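Local coordinates for protein induced by osmotic stress (Scheffersomyces stipitis, PDB 5YWN) that acts as an NADP-dependent reductase, probably of haloketones, and is classed as a cinnamyl-alcohol dehydrogenase, at residues A[5-10]-A[78-83]; A[62-67]-A[104-109]; A[98-103]-A[168-173]; A[9-14]-A[31-36]. The protein carries 1 engineered substitution. All coordinates share one frame; numbering follows the deposited sequence.

Interaction 1: residues A[5-10]-A[78-83]. With NAP (NADP nicotinamide-adenine-dinucleotide phosphate), chain B.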
# COMPACT_ATOMS: atom_id res chain seq x y z
N VAL A 5 -3.08 15.71 9.04
CA VAL A 5 -3.16 14.29 8.85
C VAL A 5 -1.90 13.58 9.33
O VAL A 5 -0.85 13.92 8.97
CB VAL A 5 -3.43 13.95 7.37
CG1 VAL A 5 -3.45 12.47 7.15
CG2 VAL A 5 -4.67 14.62 6.85
N PHE A 6 -2.06 12.56 10.15
CA PHE A 6 -0.94 11.74 10.58
C PHE A 6 -0.76 10.52 9.68
O PHE A 6 -1.71 9.83 9.40
CB PHE A 6 -1.09 11.32 12.02
CG PHE A 6 0.17 10.86 12.64
CD1 PHE A 6 0.73 9.68 12.27
CD2 PHE A 6 0.81 11.63 13.56
CE1 PHE A 6 1.89 9.27 12.84
CE2 PHE A 6 1.98 11.24 14.12
CZ PHE A 6 2.52 10.06 13.77
N VAL A 7 0.45 10.30 9.21
CA VAL A 7 0.75 9.15 8.37
C VAL A 7 1.90 8.33 8.94
O VAL A 7 3.01 8.75 8.93
CB VAL A 7 1.09 9.57 6.93
CG1 VAL A 7 1.42 8.38 6.08
CG2 VAL A 7 0.04 10.44 6.30
N SER A 8 1.61 7.13 9.40
CA SER A 8 2.63 6.22 9.85
C SER A 8 3.48 5.67 8.70
O SER A 8 3.01 5.55 7.64
CB SER A 8 2.04 5.11 10.70
OG SER A 8 1.37 4.18 9.96
N GLY A 9 4.72 5.35 8.97
CA GLY A 9 5.62 4.90 7.93
C GLY A 9 5.77 5.82 6.74
O GLY A 9 5.58 5.44 5.65
N ALA A 10 6.10 7.06 7.01
CA ALA A 10 6.16 8.08 6.01
C ALA A 10 7.23 7.91 4.91
O ALA A 10 7.17 8.52 3.93
CB ALA A 10 6.29 9.43 6.65
N LEU A 78 -3.67 7.90 9.28
CA LEU A 78 -3.49 6.86 8.30
C LEU A 78 -2.34 5.94 8.71
O LEU A 78 -1.19 6.31 8.66
CB LEU A 78 -3.30 7.47 6.96
CG LEU A 78 -4.15 8.68 6.61
CD1 LEU A 78 -3.80 9.30 5.30
CD2 LEU A 78 -5.60 8.32 6.62
N HIS A 79 -2.69 4.75 9.13
CA HIS A 79 -1.74 3.74 9.51
C HIS A 79 -1.33 2.87 8.32
O HIS A 79 -2.03 1.98 7.92
CB HIS A 79 -2.32 2.90 10.62
CG HIS A 79 -1.37 1.87 11.15
ND1 HIS A 79 -0.04 2.10 11.28
CD2 HIS A 79 -1.58 0.62 11.60
CE1 HIS A 79 0.54 1.04 11.79
NE2 HIS A 79 -0.38 0.13 12.00
N THR A 80 -0.19 3.18 7.76
CA THR A 80 0.31 2.50 6.59
C THR A 80 1.56 1.63 6.80
O THR A 80 1.82 0.76 6.05
CB THR A 80 0.60 3.48 5.44
OG1 THR A 80 1.82 4.13 5.66
CG2 THR A 80 -0.47 4.51 5.27
N ALA A 81 2.31 1.91 7.83
CA ALA A 81 3.49 1.17 8.11
C ALA A 81 3.23 -0.29 8.45
O ALA A 81 2.43 -0.59 9.25
CB ALA A 81 4.29 1.83 9.20
N SER A 82 3.93 -1.16 7.76
CA SER A 82 3.91 -2.57 7.98
C SER A 82 5.18 -3.19 7.43
O SER A 82 5.69 -2.74 6.46
CB SER A 82 2.75 -3.20 7.23
OG SER A 82 2.10 -4.11 8.01
N PRO A 83 5.61 -4.30 7.99
CA PRO A 83 6.70 -5.05 7.39
C PRO A 83 6.34 -5.58 6.03
O PRO A 83 5.26 -6.00 5.75
CB PRO A 83 6.92 -6.18 8.34
CG PRO A 83 6.21 -5.86 9.55
CD PRO A 83 5.14 -4.92 9.20
PA NAP B . 7.34 -0.30 1.66
O1A NAP B . 7.60 0.61 0.49
O2A NAP B . 8.45 -1.18 2.18
O5B NAP B . 6.78 0.58 2.88
C5B NAP B . 6.87 0.10 4.22
C4B NAP B . 7.20 1.26 5.16
O4B NAP B . 6.79 0.94 6.49
C3B NAP B . 8.70 1.54 5.19
O3B NAP B . 8.98 2.87 4.73
C2B NAP B . 9.13 1.36 6.63
O2B NAP B . 9.70 2.57 7.14
C1B NAP B . 7.88 0.99 7.41
N9A NAP B . 8.06 -0.34 8.05
C8A NAP B . 8.21 -1.51 7.40
N7A NAP B . 8.35 -2.53 8.29
C5A NAP B . 8.29 -2.02 9.53
C6A NAP B . 8.37 -2.54 10.91
N6A NAP B . 8.55 -3.86 11.15
N1A NAP B . 8.26 -1.65 11.92
C2A NAP B . 8.09 -0.33 11.71
N3A NAP B . 8.01 0.20 10.48
C4A NAP B . 8.10 -0.57 9.37
O3 NAP B . 6.09 -1.24 1.30
PN NAP B . 4.90 -0.70 0.36
O1N NAP B . 4.85 -1.55 -0.89
O2N NAP B . 5.05 0.80 0.23
O5D NAP B . 3.58 -1.01 1.23
C5D NAP B . 2.92 0.04 1.93
C4D NAP B . 1.74 -0.52 2.72
O4D NAP B . 0.67 -0.85 1.83
C3D NAP B . 2.13 -1.79 3.47
O3D NAP B . 2.01 -1.59 4.89
C2D NAP B . 1.17 -2.87 3.00
O2D NAP B . 0.44 -3.41 4.10
C1D NAP B . 0.24 -2.20 2.00
N1N NAP B . 0.28 -2.92 0.72
C2N NAP B . 1.15 -2.54 -0.22
C3N NAP B . 1.21 -3.20 -1.44
C7N NAP B . 2.18 -2.77 -2.49
O7N NAP B . 2.40 -3.50 -3.45
N7N NAP B . 2.79 -1.59 -2.36
C4N NAP B . 0.35 -4.27 -1.68
C5N NAP B . -0.54 -4.64 -0.68
C6N NAP B . -0.55 -3.94 0.52
P2B NAP B . 11.28 2.85 7.01
O1X NAP B . 11.58 3.77 8.17
O2X NAP B . 11.90 1.48 7.13
O3X NAP B . 11.43 3.48 5.65
O HOH W 1 4.24 3.09 4.89

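Interaction 2: residues A[62-67]-A[104-109]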
# COMPACT_ATOMS: atom_id res chain seq x y z
N GLY A 62 1.95 1.89 23.70
CA GLY A 62 2.13 3.32 23.72
C GLY A 62 3.20 3.96 22.84
O GLY A 62 3.58 5.04 23.06
N ALA A 63 3.61 3.27 21.81
CA ALA A 63 4.63 3.72 20.95
C ALA A 63 4.34 5.08 20.31
O ALA A 63 5.20 5.84 20.17
CB ALA A 63 4.87 2.71 19.89
N PHE A 64 3.09 5.33 19.95
CA PHE A 64 2.68 6.57 19.36
C PHE A 64 2.20 7.66 20.34
O PHE A 64 1.85 8.70 19.93
CB PHE A 64 1.65 6.32 18.28
CG PHE A 64 2.23 5.81 16.98
CD1 PHE A 64 2.34 4.48 16.75
CD2 PHE A 64 2.65 6.67 16.01
CE1 PHE A 64 2.91 4.02 15.58
CE2 PHE A 64 3.19 6.22 14.84
CZ PHE A 64 3.33 4.90 14.63
N ASP A 65 2.21 7.39 21.63
CA ASP A 65 1.61 8.30 22.58
C ASP A 65 2.26 9.67 22.56
O ASP A 65 1.60 10.62 22.47
CB ASP A 65 1.71 7.78 24.00
CG ASP A 65 0.71 6.72 24.31
OD1 ASP A 65 0.10 6.19 23.43
OD2 ASP A 65 0.55 6.42 25.47
N GLU A 66 3.55 9.70 22.61
CA GLU A 66 4.23 10.96 22.63
C GLU A 66 4.00 11.74 21.36
O GLU A 66 3.71 12.88 21.41
CB GLU A 66 5.68 10.78 22.95
CG GLU A 66 5.97 10.68 24.42
CD GLU A 66 5.66 11.96 25.20
OE1 GLU A 66 5.00 11.93 26.24
OE2 GLU A 66 6.08 13.01 24.76
N ALA A 67 4.10 11.09 20.23
CA ALA A 67 3.94 11.75 18.96
C ALA A 67 2.57 12.33 18.83
O ALA A 67 2.42 13.42 18.42
CB ALA A 67 4.21 10.78 17.85
N LYS A 104 -2.69 -2.79 16.89
CA LYS A 104 -3.42 -2.78 18.11
C LYS A 104 -2.97 -1.61 19.02
O LYS A 104 -3.76 -0.92 19.56
CB LYS A 104 -3.17 -4.11 18.84
CG LYS A 104 -3.90 -5.31 18.30
CD LYS A 104 -3.82 -6.50 19.22
CE LYS A 104 -4.39 -7.73 18.58
NZ LYS A 104 -4.44 -8.90 19.46
N TYR A 105 -1.69 -1.42 19.14
CA TYR A 105 -1.11 -0.33 19.91
C TYR A 105 -1.35 1.10 19.35
O TYR A 105 -1.50 2.02 20.09
CB TYR A 105 0.33 -0.63 20.29
CG TYR A 105 0.51 -1.92 21.06
CD1 TYR A 105 -0.56 -2.60 21.56
CD2 TYR A 105 1.74 -2.45 21.25
CE1 TYR A 105 -0.40 -3.77 22.25
CE2 TYR A 105 1.92 -3.60 21.95
CZ TYR A 105 0.84 -4.26 22.43
OH TYR A 105 1.03 -5.38 23.11
N VAL A 106 -1.35 1.25 18.04
CA VAL A 106 -1.65 2.53 17.45
C VAL A 106 -3.08 2.95 17.82
O VAL A 106 -3.30 4.01 18.25
CB VAL A 106 -1.53 2.49 15.91
CG1 VAL A 106 -2.22 3.62 15.21
CG2 VAL A 106 -0.10 2.49 15.50
N LEU A 107 -4.00 2.04 17.62
CA LEU A 107 -5.36 2.33 17.88
C LEU A 107 -5.59 2.67 19.35
O LEU A 107 -6.29 3.56 19.64
CB LEU A 107 -6.25 1.20 17.41
CG LEU A 107 -6.25 0.90 15.93
CD1 LEU A 107 -6.97 -0.39 15.63
CD2 LEU A 107 -6.80 2.03 15.13
N GLN A 108 -4.97 1.94 20.23
CA GLN A 108 -5.08 2.20 21.61
C GLN A 108 -4.48 3.58 21.97
O GLN A 108 -5.03 4.28 22.74
CB GLN A 108 -4.44 1.10 22.43
CG GLN A 108 -4.59 1.31 23.91
CD GLN A 108 -5.98 1.11 24.39
OE1 GLN A 108 -6.55 0.09 24.21
NE2 GLN A 108 -6.52 2.09 25.03
N SER A 109 -3.38 3.92 21.36
CA SER A 109 -2.74 5.22 21.57
C SER A 109 -3.67 6.34 21.14
O SER A 109 -3.81 7.28 21.84
CB SER A 109 -1.42 5.34 20.85
OG SER A 109 -0.40 4.62 21.43
O HOH W 2 -0.65 1.69 22.75
O HOH W 3 1.24 3.07 19.91

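Interaction 3: residues A[98-103]-A[168-173]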
# COMPACT_ATOMS: atom_id res chain seq x y z
N PRO A 98 4.91 -6.99 14.61
CA PRO A 98 4.86 -5.57 14.28
C PRO A 98 3.59 -5.18 13.56
O PRO A 98 3.13 -4.16 13.84
CB PRO A 98 6.04 -5.39 13.38
CG PRO A 98 6.97 -6.41 13.78
CD PRO A 98 6.13 -7.59 14.09
N ALA A 99 3.10 -5.98 12.64
CA ALA A 99 1.85 -5.66 12.06
C ALA A 99 0.68 -5.71 13.03
O ALA A 99 -0.05 -4.80 13.13
CB ALA A 99 1.60 -6.58 10.90
N ILE A 100 0.52 -6.83 13.71
CA ILE A 100 -0.61 -7.03 14.57
C ILE A 100 -0.59 -6.22 15.88
O ILE A 100 -1.48 -5.52 16.16
CB ILE A 100 -0.76 -8.52 14.90
CG1 ILE A 100 -0.99 -9.35 13.64
CG2 ILE A 100 -1.90 -8.75 15.87
CD1 ILE A 100 -0.79 -10.80 13.88
N ASN A 101 0.45 -6.35 16.65
CA ASN A 101 0.65 -5.55 17.82
C ASN A 101 0.82 -4.07 17.52
O ASN A 101 0.23 -3.27 18.14
CB ASN A 101 1.77 -6.08 18.67
CG ASN A 101 1.34 -7.27 19.50
OD1 ASN A 101 0.28 -7.79 19.36
ND2 ASN A 101 2.19 -7.69 20.34
N GLY A 102 1.58 -3.76 16.50
CA GLY A 102 1.75 -2.40 16.11
C GLY A 102 0.41 -1.76 15.78
O GLY A 102 0.17 -0.67 16.18
N THR A 103 -0.44 -2.45 15.07
CA THR A 103 -1.76 -1.96 14.78
C THR A 103 -2.67 -1.80 16.03
O THR A 103 -3.24 -0.81 16.22
CB THR A 103 -2.43 -2.75 13.64
OG1 THR A 103 -1.72 -2.58 12.43
CG2 THR A 103 -3.78 -2.34 13.46
N GLN A 168 -4.06 -10.04 7.46
CA GLN A 168 -5.33 -10.51 7.86
C GLN A 168 -5.57 -10.27 9.34
O GLN A 168 -6.56 -9.79 9.67
CB GLN A 168 -5.41 -12.01 7.60
CG GLN A 168 -6.73 -12.66 7.94
CD GLN A 168 -6.67 -14.15 8.27
OE1 GLN A 168 -7.47 -14.64 9.00
NE2 GLN A 168 -5.73 -14.84 7.69
N PHE A 169 -4.63 -10.64 10.18
CA PHE A 169 -4.73 -10.47 11.62
C PHE A 169 -4.72 -9.03 12.17
O PHE A 169 -5.46 -8.71 13.00
CB PHE A 169 -3.83 -11.44 12.38
CG PHE A 169 -4.16 -12.86 12.08
CD1 PHE A 169 -5.31 -13.41 12.52
CD2 PHE A 169 -3.38 -13.59 11.26
CE1 PHE A 169 -5.65 -14.69 12.18
CE2 PHE A 169 -3.72 -14.86 10.90
CZ PHE A 169 -4.85 -15.41 11.36
N ALA A 170 -3.88 -8.21 11.61
CA ALA A 170 -3.91 -6.82 11.93
C ALA A 170 -5.23 -6.18 11.56
O ALA A 170 -5.77 -5.56 12.37
CB ALA A 170 -2.78 -6.10 11.28
N GLU A 171 -5.75 -6.43 10.38
CA GLU A 171 -7.04 -5.90 9.97
C GLU A 171 -8.21 -6.37 10.83
O GLU A 171 -9.00 -5.59 11.23
CB GLU A 171 -7.34 -6.08 8.49
CG GLU A 171 -8.48 -5.19 7.98
CD GLU A 171 -9.12 -5.55 6.65
OE1 GLU A 171 -8.52 -6.14 5.80
OE2 GLU A 171 -10.26 -5.20 6.50
N ARG A 172 -8.24 -7.65 11.15
CA ARG A 172 -9.21 -8.21 12.05
C ARG A 172 -9.10 -7.53 13.43
O ARG A 172 -10.05 -7.19 14.00
CB ARG A 172 -9.03 -9.70 12.18
CG ARG A 172 -9.55 -10.56 11.05
CD ARG A 172 -9.31 -12.01 11.38
NE ARG A 172 -9.50 -12.96 10.32
CZ ARG A 172 -10.66 -13.37 9.86
NH1 ARG A 172 -10.71 -14.25 8.91
NH2 ARG A 172 -11.76 -12.91 10.35
N ALA A 173 -7.91 -7.31 13.89
CA ALA A 173 -7.67 -6.66 15.13
C ALA A 173 -8.20 -5.22 15.13
O ALA A 173 -8.78 -4.81 16.05
CB ALA A 173 -6.22 -6.70 15.49

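Interaction 4: residues A[9-14]-A[31-36]. With NAP (NADP nicotinamide-adenine-dinucleotide phosphate), chain B.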
# COMPACT_ATOMS: atom_id res chain seq x y z
N GLY A 9 4.72 5.35 8.97
CA GLY A 9 5.62 4.90 7.93
C GLY A 9 5.77 5.82 6.74
O GLY A 9 5.58 5.44 5.65
N ALA A 10 6.10 7.06 7.01
CA ALA A 10 6.16 8.08 6.01
C ALA A 10 7.23 7.91 4.91
O ALA A 10 7.17 8.52 3.93
CB ALA A 10 6.29 9.43 6.65
N THR A 11 8.23 7.12 5.18
CA THR A 11 9.28 6.80 4.23
C THR A 11 8.88 5.97 3.00
O THR A 11 9.54 6.00 2.04
CB THR A 11 10.50 6.16 4.89
OG1 THR A 11 10.11 5.00 5.56
CG2 THR A 11 11.13 7.08 5.84
N GLY A 12 7.81 5.22 3.13
CA GLY A 12 7.40 4.23 2.17
C GLY A 12 6.84 4.75 0.86
O GLY A 12 6.55 5.88 0.75
N TYR A 13 6.75 3.85 -0.11
CA TYR A 13 6.34 4.15 -1.46
C TYR A 13 4.91 4.62 -1.56
O TYR A 13 4.67 5.66 -2.04
CB TYR A 13 6.53 2.88 -2.29
CG TYR A 13 5.87 2.75 -3.66
CD1 TYR A 13 6.12 3.63 -4.69
CD2 TYR A 13 5.07 1.69 -3.94
CE1 TYR A 13 5.56 3.44 -5.93
CE2 TYR A 13 4.49 1.52 -5.15
CZ TYR A 13 4.73 2.40 -6.15
OH TYR A 13 4.15 2.17 -7.34
N LEU A 14 3.98 3.87 -1.06
CA LEU A 14 2.60 4.31 -0.95
C LEU A 14 2.40 5.54 -0.04
O LEU A 14 1.68 6.41 -0.34
CB LEU A 14 1.74 3.20 -0.41
CG LEU A 14 0.30 3.56 -0.11
CD1 LEU A 14 -0.32 4.08 -1.37
CD2 LEU A 14 -0.44 2.34 0.39
N GLY A 31 4.27 12.84 9.74
CA GLY A 31 4.69 11.51 9.41
C GLY A 31 5.51 10.83 10.47
O GLY A 31 6.30 11.44 11.08
N SER A 32 5.28 9.55 10.69
CA SER A 32 6.16 8.74 11.51
C SER A 32 7.33 8.10 10.73
O SER A 32 7.17 7.59 9.67
CB SER A 32 5.45 7.70 12.37
OG SER A 32 5.13 6.56 11.71
N VAL A 33 8.48 8.15 11.32
CA VAL A 33 9.67 7.58 10.75
C VAL A 33 10.48 6.82 11.79
O VAL A 33 10.40 7.12 12.91
CB VAL A 33 10.55 8.65 10.12
CG1 VAL A 33 9.90 9.31 8.93
CG2 VAL A 33 11.03 9.66 11.13
N ARG A 34 11.25 5.85 11.36
CA ARG A 34 12.06 5.09 12.28
C ARG A 34 13.39 5.73 12.64
O ARG A 34 14.05 5.25 13.49
CB ARG A 34 12.24 3.63 11.84
CG ARG A 34 10.99 2.78 11.88
CD ARG A 34 11.28 1.31 11.91
NE ARG A 34 11.50 0.76 10.61
CZ ARG A 34 11.83 -0.49 10.36
NH1 ARG A 34 12.03 -0.86 9.13
NH2 ARG A 34 11.98 -1.36 11.33
N SER A 35 13.77 6.79 11.97
CA SER A 35 14.94 7.53 12.34
C SER A 35 14.86 9.02 12.06
O SER A 35 14.18 9.46 11.19
CB SER A 35 16.17 6.97 11.64
OG SER A 35 16.33 7.52 10.38
N GLU A 36 15.68 9.75 12.78
CA GLU A 36 15.73 11.16 12.62
C GLU A 36 16.13 11.57 11.21
O GLU A 36 15.50 12.35 10.64
CB GLU A 36 16.71 11.71 13.65
CG GLU A 36 16.87 13.18 13.72
CD GLU A 36 15.59 13.96 13.87
OE1 GLU A 36 14.77 13.65 14.69
OE2 GLU A 36 15.46 14.95 13.16
PA NAP B . 7.34 -0.30 1.66
O1A NAP B . 7.60 0.61 0.49
O2A NAP B . 8.45 -1.18 2.18
O5B NAP B . 6.78 0.58 2.88
C5B NAP B . 6.87 0.10 4.22
C4B NAP B . 7.20 1.26 5.16
O4B NAP B . 6.79 0.94 6.49
C3B NAP B . 8.70 1.54 5.19
O3B NAP B . 8.98 2.87 4.73
C2B NAP B . 9.13 1.36 6.63
O2B NAP B . 9.70 2.57 7.14
C1B NAP B . 7.88 0.99 7.41
N9A NAP B . 8.06 -0.34 8.05
C8A NAP B . 8.21 -1.51 7.40
N7A NAP B . 8.35 -2.53 8.29
C5A NAP B . 8.29 -2.02 9.53
C6A NAP B . 8.37 -2.54 10.91
N6A NAP B . 8.55 -3.86 11.15
N1A NAP B . 8.26 -1.65 11.92
C2A NAP B . 8.09 -0.33 11.71
N3A NAP B . 8.01 0.20 10.48
C4A NAP B . 8.10 -0.57 9.37
O3 NAP B . 6.09 -1.24 1.30
PN NAP B . 4.90 -0.70 0.36
O1N NAP B . 4.85 -1.55 -0.89
O2N NAP B . 5.05 0.80 0.23
O5D NAP B . 3.58 -1.01 1.23
C5D NAP B . 2.92 0.04 1.93
C4D NAP B . 1.74 -0.52 2.72
O4D NAP B . 0.67 -0.85 1.83
C3D NAP B . 2.13 -1.79 3.47
O3D NAP B . 2.01 -1.59 4.89
C2D NAP B . 1.17 -2.87 3.00
O2D NAP B . 0.44 -3.41 4.10
C1D NAP B . 0.24 -2.20 2.00
N1N NAP B . 0.28 -2.92 0.72
C2N NAP B . 1.15 -2.54 -0.22
C3N NAP B . 1.21 -3.20 -1.44
C7N NAP B . 2.18 -2.77 -2.49
O7N NAP B . 2.40 -3.50 -3.45
N7N NAP B . 2.79 -1.59 -2.36
C4N NAP B . 0.35 -4.27 -1.68
C5N NAP B . -0.54 -4.64 -0.68
C6N NAP B . -0.55 -3.94 0.52
P2B NAP B . 11.28 2.85 7.01
O1X NAP B . 11.58 3.77 8.17
O2X NAP B . 11.90 1.48 7.13
O3X NAP B . 11.43 3.48 5.65
O HOH W 4 10.38 4.86 8.71

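Interaction 1: residues A[5-10]-A[78-83]
Three groups from 78-83 converge on the hydroxyl of Ser8. Ser8 OG lies 2.8 Å from His79 ND1, at the edge of the ring, and accepts from Thr80 N at 2.9 Å through a bent bond. The longer bond from Ala81 N to Ser8 OG is almost straight (173°). OG can reach all three because it sits between the backbone N and the carbonyl carbon (chi1 74°). An alanine here would probably leave His79 ND1 and the two amides without their shared partner. The carbonyl of Ser8 is held as well: Thr80 OG1 donates to Ser8 O at 2.7 Å, and a water links Thr80 OG1 to Gly9 O. Further back the two strands run parallel, with Leu78 N bonded to Phe6 O and Ser8 N to Leu78 O. On the face of the sheet that carries Val7 and Leu78, Leu78 CD1 packs on Val5 CG1 (3.7 Å) and more loosely on Val7 CG2. A CB on Gly9 would collide with Ala81 CB. At Thr80 the chain reaches the cofactor, whose ribose O3D donates to Thr80 O at 2.6 Å. Neighbouring parallel strands that end together at the dinucleotide are characteristic of the Rossmann fold.

Interaction 2: residues A[62-67]-A[104-109]
The ring of Phe64 meets one methyl of helix 91-113: Val106 CG2 comes in obliquely against the CD1–CE1 side, 3.4 Å from Phe64 CE1. A water lies in the plane of the ring at its edge, and the same water accepts from Phe64 N and donates to Ser109 OG at 2.7 Å. Val55 and Leu58 of the preceding loop also touch the phenyl group. Phe64 CB points toward the helix and rests 4.1 Å from Ser109 CB, and the first torsion (chi1 -77°), with CG beside the backbone N, brings the ring against Val106. This is where the turn leading into helix 65-70, and that helix's first residue, dock on the long helix 91-113; the short helix leads into strand 74-79 of the Rossmann sheet, and the long one follows it. The turn is of type I, from Gly62 to Asp65, closed by Asp65 N on Gly62 O. The direct polar link is one short bond, in which Ser109 OG donates to Asp65 OD1 at 2.6 Å, nearly along the C–O axis of the carboxylate. The hydroxyl therefore gives its proton to Asp65 and receives one from the water. A second water ties the backbones together, accepting from Gly62 N and donating to Tyr105 O, both at 2.8 Å. Tyr105 O also takes the helical bond from Ser109 N. Gly62 adopts positive phi, and its CA approaches Ser109 OG to 3.7 Å.

Interaction 3: residues A[98-103]-A[168-173]
Apolar contacts run between Ile100 and both Phe169 and Ala170, with a looser pair between the methyls of Ala99 and Ala170, across two helix segments nearly parallel (14°) and 8.1 Å apart at their axes' closest approach. Ile100 lies alongside Phe169, both side chains pointing the same way, and its CD1 comes within 3.4 Å of Phe169 CB; Ile100 CG1 rests near the backbone N of Ala170. The small methyl of Ala170 probably helps the helices to come this close, and it meets polar atoms in van der Waals contact: Ala170 CB sits 3.5 Å from Ala99 O and 3.9 Å from Thr103 OG1. No hydrogen bond crosses between the segments, so the polar bonds all run within one helix or outward. Thr103 OG1 donates back to Ala99 O at 2.9 Å, and that oxygen also receives Thr103 N. On the other helix Arg172 grips Gln168 OE1 side-on, with NE in the carbonyl plane at 2.9 Å and NH1 above it. The amide carbon Gln168 CD lies over one face of the Phe169 ring, toward its rim. A valine in place of Thr103 would probably leave His79 NE2, at the end of strand 74-79, without its hydroxyl partner, since Thr103 OG1 also bonds that ring nitrogen. Helices 91-113 and 159-181 thus lie side by side against the parallel sheet, with Thr103 and Ala170 touching Tyr122 of strand 119-123.

Interaction 4: residues A[9-14]-A[31-36]
Just beyond strand 4-7 the backbone swings through a type I turn, Gly9 to Gly12, held to strand 28-33 by Ala10 N bonding Ser32 O at 2.9 Å. The turn belongs to the glycine-rich loop of the first beta-alpha-beta unit of the Rossmann fold, and Gly12 sits at the N-cap of helix 13-24. A side-chain bond reinforces the backbone one: Gly9 N donates to Ser32 OG at 3.0 Å. That hydroxyl is placed between the backbone N and the carbonyl carbon (chi1 82°), which turns it to the loop. Ala10 CB fits against Gly31 CA, where a CB on the glycine would collide with it. Val33 CG1 touches Ala10 CB loosely and lies 4.0 Å from Thr11 CG2, the two branched side chains crossing at about a right angle. A CB on Gly12 would in turn run into the cofactor oxygen O5B. At the helix start the amides of Tyr13 and Leu14 make weak bonds to NADP O1A and O2N, so the end of the helix dipole probably helps to offset the diphosphate charge. The modelled 2'-phosphate comes implausibly close to Thr11 OG1, and the details on that side are doubtful. A water accepts from Arg34 N and donates to NADP O2B. Arg34, its chain bent at chi3 (-84°), sets one face of its guanidinium over the adenine, with NADP C4A 3.7 Å above the guanidinium plane, while Arg34 NH1 donates to NADP O2X at 3.1 Å in the model.

Overall arrangement
From the N terminus, strand 4-7 leads into the glycine-rich loop, where interaction 4 closes the short beta-alpha-beta loop around helix 13-24. Interaction 1 sets out from the same residues, Gly9 and Ala10, and spans a longer loop to strand 74-79, interaction 4 closing the shorter one. Interaction 2 opens inside that longer loop, at 62-67, and ends beyond it in helix 91-113; the two cross. Interaction 3 begins in the same helix, just before the later segment of interaction 2, crosses it and reaches helix 159-181. Interactions 1 and 4 thus build the C-terminal ends of the central strands, where the cofactor lies, and interactions 2 and 3 fix helices beside the sheet. Phe64 bridges the groups, touching Phe6, Ser8 and Ser32.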